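Local coordinates for protein beta-hydroxyacid dehydrogenase, 3-hydroxyisobutyrate dehydrogenase (Saccharomonospora xinjiangensis XJ-54, PDB 6GRL) that probably reduces imines S-selectively with NADPH and supports reductive amination, as an imine reductase related to 3-hydroxyisobutyrate dehydrogenases, at residues L201-V206 with E215-R220; D259-H264 with V273-V278; T233-A238 with Q293-L298; G249-Q254 with D283-D288; G29-A34 with P141-S146. One frame throughout, in Å; residues are numbered along the deposited sequence. Where two conformers were deposited one is given.

Contact 1. Residues L201-V206 with E215-R220; sequences LHTLSV and EAFAER
The Phe217 ring meets helix 201-206 with its edge. Two methyl groups reach it close to the ring plane. CG2 of Thr203 lies 3.7 Å from Phe217 CE2, and CD2 of Leu204 lies 3.6 Å from Phe217 CD2. CG of Phe217 is anti to its backbone N (chi1 175°), which carries the ring across to the other helix. The Thr203 side chain crosses Phe217 at about a right angle. A looser apolar touch joins Leu204 CD2 to Ala218 CB at 4.4 Å. An alanine in place of Phe217 would probably leave the Thr203 and Leu204 methyls without the ring edge they pack on and open a gap between the helices.

No hydrogen bond spans the two segments. Thr203 turns its CG2 toward the ring, while its OG1 bonds to the Gly199 carbonyl one turn earlier in its own helix. The guanidinium of Arg220 lies with one face over Phe217 CA within the second helix.

Val207 also touches Phe217, and Phe200 touches Ala218. The helix axes approach to 10.5 Å and run at 130° to each other. Helices 181-209 and 214-225 are thus two successive helices packed at an angle across a short connection, at the surface of the helical C-terminal domain.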
# COMPACT_ATOMS: atom_id res chain seq x y z
N LEU A 201 -15.91 -2.61 14.33
CA LEU A 201 -15.94 -2.68 15.79
C LEU A 201 -17.16 -1.96 16.36
O LEU A 201 -17.83 -2.47 17.26
CB LEU A 201 -14.66 -2.08 16.37
CG LEU A 201 -13.37 -2.87 16.17
CD1 LEU A 201 -12.27 -2.31 17.06
CD2 LEU A 201 -13.59 -4.35 16.45
N HIS A 202 -17.47 -0.76 15.84
CA HIS A 202 -18.64 -0.04 16.31
C HIS A 202 -19.93 -0.80 16.01
O HIS A 202 -20.87 -0.76 16.81
CB HIS A 202 -18.69 1.36 15.69
CG HIS A 202 -17.58 2.26 16.14
ND1 HIS A 202 -17.24 2.41 17.47
CD2 HIS A 202 -16.75 3.06 15.44
CE1 HIS A 202 -16.23 3.26 17.56
NE2 HIS A 202 -15.92 3.67 16.35
N THR A 203 -19.98 -1.51 14.88
CA THR A 203 -21.14 -2.34 14.58
C THR A 203 -21.27 -3.48 15.59
O THR A 203 -22.39 -3.82 16.01
CB THR A 203 -21.04 -2.89 13.16
OG1 THR A 203 -20.85 -1.80 12.24
CG2 THR A 203 -22.30 -3.65 12.78
N LEU A 204 -20.14 -4.07 15.99
CA LEU A 204 -20.18 -5.09 17.04
C LEU A 204 -20.70 -4.51 18.35
O LEU A 204 -21.39 -5.20 19.10
CB LEU A 204 -18.79 -5.69 17.24
CG LEU A 204 -18.17 -6.45 16.06
CD1 LEU A 204 -16.80 -6.97 16.44
CD2 LEU A 204 -19.07 -7.59 15.62
N SER A 205 -20.37 -3.25 18.63
CA SER A 205 -20.89 -2.60 19.83
C SER A 205 -22.41 -2.52 19.80
O SER A 205 -23.07 -2.69 20.84
CB SER A 205 -20.29 -1.20 19.97
OG SER A 205 -18.88 -1.25 20.12
N VAL A 206 -22.99 -2.28 18.62
CA VAL A 206 -24.44 -2.18 18.52
C VAL A 206 -25.09 -3.52 18.84
O VAL A 206 -26.03 -3.60 19.65
CB VAL A 206 -24.85 -1.69 17.12
CG1 VAL A 206 -26.36 -1.82 16.93
CG2 VAL A 206 -24.42 -0.24 16.92
N GLU A 215 -19.22 -13.09 17.93
CA GLU A 215 -18.40 -13.95 17.07
C GLU A 215 -19.19 -14.45 15.87
O GLU A 215 -18.71 -14.40 14.73
CB GLU A 215 -17.84 -15.12 17.88
CG GLU A 215 -17.06 -16.12 17.04
CD GLU A 215 -16.45 -17.23 17.87
OE1 GLU A 215 -16.50 -17.14 19.12
OE2 GLU A 215 -15.92 -18.19 17.28
N ALA A 216 -20.41 -14.95 16.11
CA ALA A 216 -21.24 -15.40 15.00
C ALA A 216 -21.67 -14.24 14.11
O ALA A 216 -21.73 -14.38 12.89
CB ALA A 216 -22.46 -16.15 15.53
N PHE A 217 -21.96 -13.09 14.72
CA PHE A 217 -22.35 -11.92 13.93
C PHE A 217 -21.21 -11.44 13.05
O PHE A 217 -21.44 -10.98 11.92
CB PHE A 217 -22.84 -10.80 14.85
CG PHE A 217 -23.14 -9.52 14.13
CD1 PHE A 217 -24.30 -9.39 13.38
CD2 PHE A 217 -22.27 -8.44 14.20
CE1 PHE A 217 -24.59 -8.21 12.72
CE2 PHE A 217 -22.56 -7.26 13.54
CZ PHE A 217 -23.71 -7.15 12.80
N ALA A 218 -19.97 -11.52 13.55
CA ALA A 218 -18.82 -11.10 12.75
C ALA A 218 -18.69 -11.95 11.50
O ALA A 218 -18.34 -11.44 10.43
CB ALA A 218 -17.55 -11.18 13.59
N GLU A 219 -18.97 -13.25 11.60
CA GLU A 219 -18.93 -14.11 10.42
C GLU A 219 -20.03 -13.75 9.43
O GLU A 219 -19.84 -13.87 8.22
CB GLU A 219 -19.03 -15.58 10.83
CG GLU A 219 -18.66 -16.55 9.72
CD GLU A 219 -18.49 -17.97 10.23
OE1 GLU A 219 -18.74 -18.21 11.43
OE2 GLU A 219 -18.10 -18.84 9.42
N ARG A 220 -21.19 -13.31 9.93
CA ARG A 220 -22.25 -12.86 9.03
C ARG A 220 -21.89 -11.53 8.37
O ARG A 220 -22.24 -11.30 7.21
CB ARG A 220 -23.57 -12.75 9.79
CG ARG A 220 -24.10 -14.09 10.28
CD ARG A 220 -25.57 -14.01 10.69
NE ARG A 220 -25.78 -13.10 11.82
CZ ARG A 220 -25.60 -13.44 13.09
NH1 ARG A 220 -25.82 -12.55 14.05
NH2 ARG A 220 -25.20 -14.66 13.41

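Contact 2. Residues D259-H264 with V273-V278; sequences DDLISH and VRMREV
Ile262 holds CG1 anti to its carbonyl carbon (chi1 -63°), and an extended chi2 of 159° sends CD1 on toward the facing backbone. CD1 ends 3.6 Å from the carbonyl O of Met275. The same first torsion sets CG2 anti to the backbone N, over Arg276. CD1 also reaches the start of the Arg276 side chain.

CG1 of Ile262 packs against Met275 CB at 3.8 Å. Beyond CB the Met275 chain bends at chi2 and chi3, and its end leads away from Ile262. Its sulfur SD makes only a loose contact with Leu261 CD1, at 4.5 Å.

The two helices form an antiparallel hairpin within the C-terminal domain. Their axes come within 9.4 Å and their directions differ by 152°. The closest CA atoms are those of Ile262 and Met275, 6.3 Å apart.

Arg276 crosses Ile262 at about a right angle. CG2 of Ile262 sits over one face of the guanidinium, toward its rim, 3.8 Å from Arg276 NE. The charge is met by Glu266, later in helix 251-267, through a salt bridge to NE. The apolar branch thus lies against the flat group while the N-H turns to the acid. On the second helix, Arg274 has a salt bridge to Glu195 of helix 181-209.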
# COMPACT_ATOMS: atom_id res chain seq x y z
N ASP A 259 -31.68 8.07 9.61
CA ASP A 259 -32.24 8.54 10.88
C ASP A 259 -32.66 7.37 11.76
O ASP A 259 -32.49 7.41 12.98
CB ASP A 259 -33.42 9.47 10.62
CG ASP A 259 -33.86 10.21 11.86
OD1 ASP A 259 -33.09 11.07 12.35
OD2 ASP A 259 -34.97 9.94 12.36
N ASP A 260 -33.21 6.32 11.15
CA ASP A 260 -33.56 5.12 11.91
C ASP A 260 -32.31 4.44 12.45
O ASP A 260 -32.33 3.90 13.57
CB ASP A 260 -34.36 4.16 11.03
CG ASP A 260 -35.64 4.77 10.52
OD1 ASP A 260 -36.20 5.66 11.20
OD2 ASP A 260 -36.11 4.36 9.44
N LEU A 261 -31.22 4.44 11.68
CA LEU A 261 -29.97 3.86 12.15
C LEU A 261 -29.41 4.65 13.32
O LEU A 261 -28.98 4.06 14.33
CB LEU A 261 -28.95 3.82 11.00
CG LEU A 261 -29.23 2.85 9.85
CD1 LEU A 261 -28.29 3.13 8.69
CD2 LEU A 261 -29.08 1.42 10.32
N ILE A 262 -29.40 5.98 13.22
CA ILE A 262 -28.85 6.81 14.28
C ILE A 262 -29.67 6.66 15.56
O ILE A 262 -29.12 6.53 16.66
CB ILE A 262 -28.78 8.28 13.83
CG1 ILE A 262 -27.83 8.43 12.64
CG2 ILE A 262 -28.36 9.18 14.98
CD1 ILE A 262 -28.07 9.68 11.82
N SER A 263 -31.00 6.67 15.43
CA SER A 263 -31.86 6.58 16.61
C SER A 263 -31.65 5.27 17.35
O SER A 263 -31.62 5.24 18.58
CB SER A 263 -33.32 6.75 16.20
OG SER A 263 -34.18 6.65 17.32
N HIS A 264 -31.50 4.16 16.61
CA HIS A 264 -31.39 2.86 17.25
C HIS A 264 -30.08 2.72 18.02
O HIS A 264 -30.08 2.34 19.20
CB HIS A 264 -31.52 1.75 16.21
CG HIS A 264 -31.16 0.39 16.73
ND1 HIS A 264 -30.13 -0.36 16.20
CD2 HIS A 264 -31.68 -0.35 17.74
CE1 HIS A 264 -30.04 -1.50 16.86
NE2 HIS A 264 -30.97 -1.52 17.79
N VAL A 273 -20.88 8.60 14.91
CA VAL A 273 -20.16 9.70 14.27
C VAL A 273 -20.29 9.61 12.75
O VAL A 273 -20.65 10.60 12.09
CB VAL A 273 -18.68 9.70 14.71
CG1 VAL A 273 -17.87 10.65 13.84
CG2 VAL A 273 -18.57 10.09 16.18
N ARG A 274 -20.00 8.45 12.18
CA ARG A 274 -20.09 8.31 10.72
C ARG A 274 -21.54 8.29 10.25
O ARG A 274 -21.85 8.82 9.18
CB ARG A 274 -19.36 7.05 10.26
CG ARG A 274 -17.85 7.18 10.17
CD ARG A 274 -17.41 8.34 9.28
NE ARG A 274 -16.07 8.12 8.75
CZ ARG A 274 -15.20 9.09 8.49
NH1 ARG A 274 -15.51 10.36 8.73
NH2 ARG A 274 -14.00 8.78 8.01
N MET A 275 -22.43 7.68 11.03
CA MET A 275 -23.84 7.63 10.62
C MET A 275 -24.45 9.03 10.59
O MET A 275 -25.17 9.37 9.65
CB MET A 275 -24.62 6.71 11.56
CG MET A 275 -24.11 5.27 11.58
SD MET A 275 -24.20 4.44 9.98
CE MET A 275 -22.50 4.53 9.43
N ARG A 276 -24.15 9.85 11.60
CA ARG A 276 -24.62 11.23 11.59
C ARG A 276 -23.96 12.04 10.48
O ARG A 276 -24.60 12.92 9.90
CB ARG A 276 -24.37 11.89 12.95
CG ARG A 276 -25.38 11.49 14.01
CD ARG A 276 -25.24 12.34 15.27
NE ARG A 276 -26.34 12.10 16.20
CZ ARG A 276 -27.49 12.76 16.20
NH1 ARG A 276 -27.71 13.72 15.31
NH2 ARG A 276 -28.43 12.47 17.09
N GLU A 277 -22.69 11.76 10.18
CA GLU A 277 -22.02 12.46 9.10
C GLU A 277 -22.65 12.14 7.75
O GLU A 277 -22.86 13.03 6.93
CB GLU A 277 -20.53 12.12 9.10
CG GLU A 277 -19.76 12.63 7.89
CD GLU A 277 -18.40 11.99 7.76
OE1 GLU A 277 -17.58 12.12 8.69
OE2 GLU A 277 -18.14 11.35 6.71
N VAL A 278 -22.96 10.86 7.52
CA VAL A 278 -23.58 10.46 6.26
C VAL A 278 -24.97 11.08 6.13
O VAL A 278 -25.36 11.54 5.05
CB VAL A 278 -23.63 8.93 6.15
CG1 VAL A 278 -24.48 8.50 4.97
CG2 VAL A 278 -22.23 8.36 6.03

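Contact 3. Residues T233-A238 with Q293-L298; sequences TMMGKA and QGFSSL
The carbonyl O of Gly294 receives two bonds from Ser297. The hydroxyl OG of Ser297 donates to Gly294 O at 2.6 Å, tilted modestly from the carbonyl plane. The backbone N of Ser297 adds a longer bond to the same oxygen. Together they close a tight turn, within which Ser296 points toward helix 233-238.

No hydrogen bond crosses the contact, and the touches are mostly apolar. Met235 carries most of them. Its chain is extended beyond CG (chi2 -166°, chi3 -174°), and it reaches along Ser296 to Phe295. CG of Met235 lies 3.9 Å from Ser296 CB. CE of Met235 lies 4.0 Å from Phe295 CB. The sulfur SD stands 5.3 Å from the centroid of the Phe295 ring and approaches obliquely, a Met-aromatic contact. Further along the helix, Ala238 CB rests 3.8 Å from Ser296 OG, a van der Waals touch of methyl on hydroxyl. The nearest CA atoms, Met235 and Ser296, are 5.5 Å apart, so the turn sits close to the helix.

Asp247 also holds the turn. Its carboxylate accepts from the backbone N of both Phe295 and Ser296, and Met235 touches it too. Tyr244 packs on Ser296 and Ser297. The turn lies between helix 229-241 and the hairpin of helices 251-267 and 273-287. Phe295 reaches Gln254 and Val278 of those helices, and Leu298 packs on Met282.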
# COMPACT_ATOMS: atom_id res chain seq x y z
N THR A 233 -16.72 -0.74 -7.26
CA THR A 233 -16.29 -0.48 -8.64
C THR A 233 -17.33 0.35 -9.38
O THR A 233 -16.97 1.27 -10.13
CB THR A 233 -16.03 -1.80 -9.36
OG1 THR A 233 -14.99 -2.51 -8.69
CG2 THR A 233 -15.62 -1.55 -10.80
N MET A 234 -18.61 0.05 -9.18
CA MET A 234 -19.66 0.81 -9.85
C MET A 234 -19.70 2.25 -9.37
O MET A 234 -19.88 3.18 -10.17
CB MET A 234 -21.02 0.13 -9.63
CG MET A 234 -21.37 -0.92 -10.68
SD MET A 234 -23.04 -1.56 -10.51
CE MET A 234 -23.72 -0.47 -9.26
N MET A 235 -19.52 2.47 -8.06
CA MET A 235 -19.53 3.83 -7.53
C MET A 235 -18.36 4.64 -8.07
O MET A 235 -18.50 5.84 -8.34
CB MET A 235 -19.50 3.80 -6.01
CG MET A 235 -20.84 3.45 -5.37
SD MET A 235 -20.87 3.82 -3.61
CE MET A 235 -22.46 3.15 -3.15
N GLY A 236 -17.20 4.00 -8.24
CA GLY A 236 -16.08 4.69 -8.85
C GLY A 236 -16.33 5.07 -10.29
O GLY A 236 -15.86 6.12 -10.75
N LYS A 237 -17.08 4.25 -11.02
CA LYS A 237 -17.43 4.59 -12.39
C LYS A 237 -18.42 5.75 -12.44
O LYS A 237 -18.31 6.62 -13.31
CB LYS A 237 -18.01 3.36 -13.11
CG LYS A 237 -16.97 2.42 -13.66
CD LYS A 237 -17.33 1.96 -15.07
CE LYS A 237 -18.42 0.91 -15.05
NZ LYS A 237 -17.89 -0.42 -14.60
N ALA A 238 -19.38 5.78 -11.51
CA ALA A 238 -20.33 6.88 -11.48
C ALA A 238 -19.65 8.19 -11.09
O ALA A 238 -19.97 9.25 -11.63
CB ALA A 238 -21.47 6.56 -10.51
N GLN A 293 -30.71 11.02 -6.77
CA GLN A 293 -29.42 10.39 -7.02
C GLN A 293 -29.12 9.40 -5.89
O GLN A 293 -29.99 9.06 -5.08
CB GLN A 293 -28.34 11.45 -7.18
CG GLN A 293 -28.47 12.26 -8.46
CD GLN A 293 -27.45 13.38 -8.57
OE1 GLN A 293 -26.72 13.66 -7.62
NE2 GLN A 293 -27.40 14.02 -9.73
N GLY A 294 -27.87 8.93 -5.82
CA GLY A 294 -27.52 7.91 -4.85
C GLY A 294 -26.37 8.27 -3.94
O GLY A 294 -25.99 9.44 -3.82
N PHE A 295 -25.79 7.25 -3.29
CA PHE A 295 -24.74 7.49 -2.31
C PHE A 295 -23.48 8.05 -2.95
O PHE A 295 -22.81 8.91 -2.37
CB PHE A 295 -24.42 6.20 -1.55
CG PHE A 295 -23.44 6.39 -0.43
CD1 PHE A 295 -23.88 6.73 0.84
CD2 PHE A 295 -22.08 6.24 -0.65
CE1 PHE A 295 -22.98 6.91 1.87
CE2 PHE A 295 -21.18 6.42 0.38
CZ PHE A 295 -21.63 6.75 1.64
N SER A 296 -23.13 7.57 -4.15
CA SER A 296 -21.89 8.01 -4.78
C SER A 296 -21.90 9.50 -5.07
O SER A 296 -20.83 10.13 -5.14
CB SER A 296 -21.65 7.22 -6.07
OG SER A 296 -22.69 7.45 -7.01
N SER A 297 -23.08 10.10 -5.22
CA SER A 297 -23.17 11.53 -5.50
C SER A 297 -22.74 12.38 -4.31
O SER A 297 -22.45 13.57 -4.49
CB SER A 297 -24.60 11.90 -5.91
OG SER A 297 -25.48 11.83 -4.81
N LEU A 298 -22.68 11.81 -3.11
CA LEU A 298 -22.20 12.56 -1.95
C LEU A 298 -20.73 12.94 -2.10
O LEU A 298 -20.27 13.85 -1.40
CB LEU A 298 -22.40 11.74 -0.67
CG LEU A 298 -23.84 11.32 -0.39
CD1 LEU A 298 -23.92 10.48 0.88
CD2 LEU A 298 -24.76 12.54 -0.29

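Contact 4. Residues G249-Q254 with D283-D288; sequences GSLRVQ and DQRIAD
This contact belongs to the open end of a helical hairpin, where the start of helix 251-267 meets the end of helix 273-287. Ile286 lies between Leu251 and Arg252. Its CG1 is 3.9 Å from Leu251 CB. Beyond it, CD1 of Ile286 touches the Leu251 carbonyl O at 3.4 Å. A chi1 of -69° places CG1 beside the backbone N; CG2 lies anti to that N and turns to Arg252. Leu251 CD1 packs on Arg285 CG at 3.5 Å. The Arg285 chain then bends at chi2 and its end leads away, to a hydrogen bond with Gln293. An alanine at Ile286 would probably open a gap beside Leu251 and leave its CB without the branch it packs on.

A tentative water bridge joins the helices in one of the two deposited conformers of Arg252. The water accepts from Arg252 NH1 at 2.7 Å and donates to the Ile286 carbonyl O at 2.9 Å.

The first helix is capped. Ser250 OG accepts a weak bond from Val253 N. Gln254 NE2 folds back to the Gly249 carbonyl O at 2.7 Å, from above the carbonyl plane. Gly249 has a positive phi (88°), which suits glycine. Asp283 forms a salt bridge with Lys279 one turn earlier. The meeting of Leu251 and Ile286 is ordinary packing of an antiparallel helical hairpin, here with a Ser250 N-cap starting its first helix.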
# COMPACT_ATOMS: atom_id res chain seq x y z
N GLY A 249 -30.84 2.74 -3.71
CA GLY A 249 -32.06 3.52 -3.62
C GLY A 249 -31.79 5.01 -3.71
O GLY A 249 -30.65 5.48 -3.67
N SER A 250 -32.87 5.77 -3.84
CA SER A 250 -32.75 7.22 -3.88
C SER A 250 -32.23 7.75 -2.55
O SER A 250 -32.39 7.12 -1.50
CB SER A 250 -34.10 7.86 -4.21
OG SER A 250 -34.99 7.75 -3.11
N LEU A 251 -31.59 8.92 -2.61
CA LEU A 251 -31.06 9.51 -1.39
C LEU A 251 -32.16 9.84 -0.39
O LEU A 251 -31.92 9.84 0.82
CB LEU A 251 -30.25 10.77 -1.72
CG LEU A 251 -28.83 10.49 -2.20
CD1 LEU A 251 -28.16 11.76 -2.67
CD2 LEU A 251 -28.01 9.83 -1.10
N ARG A 252 -33.37 10.12 -0.88
CA ARG A 252 -34.49 10.37 0.03
C ARG A 252 -34.81 9.12 0.85
O ARG A 252 -35.08 9.21 2.05
CB ARG A 252 -35.71 10.82 -0.76
CG ARG A 252 -35.71 12.29 -1.13
CD ARG A 252 -36.92 12.66 -1.96
NE ARG A 252 -36.58 12.89 -3.36
CZ ARG A 252 -36.19 14.06 -3.86
NH1 ARG A 252 -36.11 15.12 -3.07
NH2 ARG A 252 -35.90 14.18 -5.15
N VAL A 253 -34.78 7.95 0.21
CA VAL A 253 -35.03 6.70 0.93
C VAL A 253 -33.89 6.40 1.89
O VAL A 253 -34.11 5.98 3.03
CB VAL A 253 -35.26 5.56 -0.07
CG1 VAL A 253 -35.26 4.21 0.64
CG2 VAL A 253 -36.56 5.76 -0.83
N GLN A 254 -32.65 6.61 1.45
CA GLN A 254 -31.50 6.31 2.30
C GLN A 254 -31.44 7.24 3.50
O GLN A 254 -31.07 6.82 4.60
CB GLN A 254 -30.21 6.38 1.49
CG GLN A 254 -30.21 5.59 0.20
CD GLN A 254 -28.83 5.44 -0.40
OE1 GLN A 254 -27.82 5.50 0.30
NE2 GLN A 254 -28.77 5.26 -1.72
N ASP A 283 -28.79 14.80 3.60
CA ASP A 283 -29.78 15.87 3.70
C ASP A 283 -29.38 17.08 2.87
O ASP A 283 -30.23 17.74 2.27
CB ASP A 283 -29.97 16.27 5.17
CG ASP A 283 -30.69 15.21 5.97
OD1 ASP A 283 -31.29 14.30 5.36
OD2 ASP A 283 -30.66 15.29 7.22
N GLN A 284 -28.08 17.38 2.81
CA GLN A 284 -27.62 18.51 2.01
C GLN A 284 -27.79 18.24 0.52
O GLN A 284 -28.25 19.11 -0.22
CB GLN A 284 -26.16 18.83 2.34
CG GLN A 284 -25.61 20.04 1.61
CD GLN A 284 -26.36 21.31 1.96
OE1 GLN A 284 -26.67 21.57 3.12
NE2 GLN A 284 -26.66 22.12 0.95
N ARG A 285 -27.44 17.03 0.07
CA ARG A 285 -27.59 16.69 -1.34
C ARG A 285 -29.05 16.68 -1.75
O ARG A 285 -29.39 17.06 -2.88
CB ARG A 285 -26.93 15.35 -1.63
CG ARG A 285 -26.82 15.01 -3.10
CD ARG A 285 -25.74 15.81 -3.79
NE ARG A 285 -25.57 15.40 -5.18
CZ ARG A 285 -24.85 16.07 -6.08
NH1 ARG A 285 -24.22 17.19 -5.73
NH2 ARG A 285 -24.75 15.62 -7.32
N ILE A 286 -29.94 16.24 -0.85
CA ILE A 286 -31.37 16.30 -1.14
C ILE A 286 -31.85 17.74 -1.20
O ILE A 286 -32.62 18.12 -2.08
CB ILE A 286 -32.16 15.49 -0.09
CG1 ILE A 286 -31.89 13.99 -0.26
CG2 ILE A 286 -33.65 15.78 -0.19
CD1 ILE A 286 -32.27 13.17 0.95
N ALA A 287 -31.38 18.58 -0.26
CA ALA A 287 -31.77 19.99 -0.27
C ALA A 287 -31.24 20.71 -1.51
O ALA A 287 -31.83 21.71 -1.94
CB ALA A 287 -31.27 20.68 1.00
N ASP A 288 -30.14 20.22 -2.09
CA ASP A 288 -29.58 20.81 -3.29
C ASP A 288 -30.32 20.39 -4.56
O ASP A 288 -29.92 20.80 -5.65
CB ASP A 288 -28.10 20.44 -3.42
CG ASP A 288 -27.24 21.08 -2.34
OD1 ASP A 288 -27.66 22.11 -1.78
OD2 ASP A 288 -26.14 20.55 -2.06
O HOH W 1 -34.15 16.69 -4.05

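Contact 5. Residues G29-A34 with P141-S146; sequences GDMGSA and PDVGTS
Residues 142-145 form a type II beta turn, and its Val143 faces the first turns of helix 30-41, with Val143 CA 6.2 Å from Ala34 CA. Gly144 takes a positive phi of 87°, where a side chain would be jammed against the preceding carbonyl O.

Val143 touches the helix with both methyl groups. CG2 of Val143 lies 3.7 Å from Met31 SD and 3.9 Å from Ala34 CB. CG1 of Val143, anti to its backbone N (chi1 171°), reaches the Ala34 carbonyl O at 3.8 Å. The Met31 chain bends at chi2 and chi3, which brings its sulfur round to the valine. Met31 and Ala34 also touch Pro140, and Met31 packs on Cys83.

The turn has its own hydrogen bonds. The Asp142 carbonyl O accepts from Thr145 N at 3.2 Å and from Thr145 OG1 at 2.7 Å. Thr145 OG1 also bonds to Asn147 N. On the helix side, Gly29 is at the N-cap position and its carbonyl O receives Ser33 N at 2.8 Å.

Gly29 and Gly32 fit the glycine-rich GxGxxG pattern of Rossmann folds, which in relatives lies at the dinucleotide site. No hydrogen bond crosses between the segments. The touch on the helix rests on van der Waals packing of Val143. Without a directional bond between them, the turn is probably positioned against the helix by shape alone.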
# COMPACT_ATOMS: atom_id res chain seq x y z
N GLY A 29 16.31 -7.06 7.52
CA GLY A 29 15.21 -7.40 8.38
C GLY A 29 14.44 -8.58 7.79
O GLY A 29 14.88 -9.24 6.85
N ASP A 30 13.27 -8.83 8.37
CA ASP A 30 12.46 -9.96 7.90
C ASP A 30 12.14 -9.83 6.41
O ASP A 30 12.32 -10.77 5.64
CB ASP A 30 11.19 -10.08 8.73
CG ASP A 30 11.45 -10.61 10.13
OD1 ASP A 30 12.56 -11.12 10.38
OD2 ASP A 30 10.54 -10.52 10.98
N MET A 31 11.67 -8.65 6.00
CA MET A 31 11.32 -8.45 4.59
C MET A 31 12.57 -8.40 3.72
O MET A 31 12.63 -9.04 2.66
CB MET A 31 10.49 -7.18 4.42
CG MET A 31 9.92 -7.00 3.02
SD MET A 31 8.75 -8.29 2.55
CE MET A 31 7.28 -7.75 3.43
N GLY A 32 13.59 -7.65 4.15
CA GLY A 32 14.80 -7.54 3.36
C GLY A 32 15.50 -8.87 3.16
O GLY A 32 16.03 -9.15 2.08
N SER A 33 15.51 -9.71 4.20
CA SER A 33 16.09 -11.04 4.06
C SER A 33 15.30 -11.90 3.08
O SER A 33 15.88 -12.65 2.29
CB SER A 33 16.17 -11.73 5.43
OG SER A 33 17.06 -11.05 6.29
N ALA A 34 13.97 -11.80 3.12
CA ALA A 34 13.14 -12.56 2.19
C ALA A 34 13.35 -12.09 0.76
O ALA A 34 13.33 -12.90 -0.18
CB ALA A 34 11.67 -12.45 2.58
N PRO A 141 7.42 -14.30 4.54
CA PRO A 141 7.44 -15.72 4.11
C PRO A 141 6.79 -15.97 2.77
O PRO A 141 7.01 -17.04 2.18
CB PRO A 141 6.69 -16.43 5.24
CG PRO A 141 6.88 -15.57 6.42
CD PRO A 141 6.82 -14.18 5.88
N ASP A 142 6.01 -15.03 2.24
CA ASP A 142 5.32 -15.20 0.98
C ASP A 142 6.00 -14.48 -0.18
O ASP A 142 5.45 -14.47 -1.29
CB ASP A 142 3.86 -14.74 1.10
CG ASP A 142 3.06 -15.59 2.06
OD1 ASP A 142 3.42 -16.76 2.26
OD2 ASP A 142 2.06 -15.08 2.61
N VAL A 143 7.17 -13.88 0.05
CA VAL A 143 7.88 -13.21 -1.03
C VAL A 143 8.27 -14.22 -2.09
O VAL A 143 8.70 -15.34 -1.79
CB VAL A 143 9.11 -12.46 -0.48
CG1 VAL A 143 9.98 -11.94 -1.62
CG2 VAL A 143 8.67 -11.31 0.41
N GLY A 144 8.09 -13.84 -3.36
CA GLY A 144 8.35 -14.73 -4.47
C GLY A 144 7.18 -15.61 -4.86
O GLY A 144 7.35 -16.47 -5.73
N THR A 145 6.02 -15.42 -4.25
CA THR A 145 4.82 -16.19 -4.55
C THR A 145 3.69 -15.24 -4.94
O THR A 145 3.83 -14.02 -4.92
CB THR A 145 4.40 -17.06 -3.36
OG1 THR A 145 3.71 -16.25 -2.40
CG2 THR A 145 5.61 -17.70 -2.70
N SER A 146 2.54 -15.83 -5.29
CA SER A 146 1.37 -15.06 -5.68
C SER A 146 0.67 -14.39 -4.51
O SER A 146 -0.31 -13.67 -4.73
CB SER A 146 0.38 -15.96 -6.43
OG SER A 146 0.96 -16.46 -7.62

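Overall arrangement
Contacts 1 to 4 all lie in the C-terminal helical domain. Contact 5 stands apart in the Rossmann-like domain, its centre about 43 Å from that of contact 2. Contact 1 is a surface contact, while the others are partly buried. Contacts 2 and 4 hold the same two helices, 251-267 and 273-287, with centres about 14 Å apart. The loop of contact 3 is tied to this hairpin through Gln293 with Arg285 and Phe295 with Val278, and it also packs on helix 229-241. Contact 1 meets contact 2 where Val206 packs on His264. No direct hydrogen bond crosses any of the five, and packing is largely apolar. Contact 2 adds a guanidinium face, contact 3 a sulfur-aromatic touch and contact 4 a tentative water bridge.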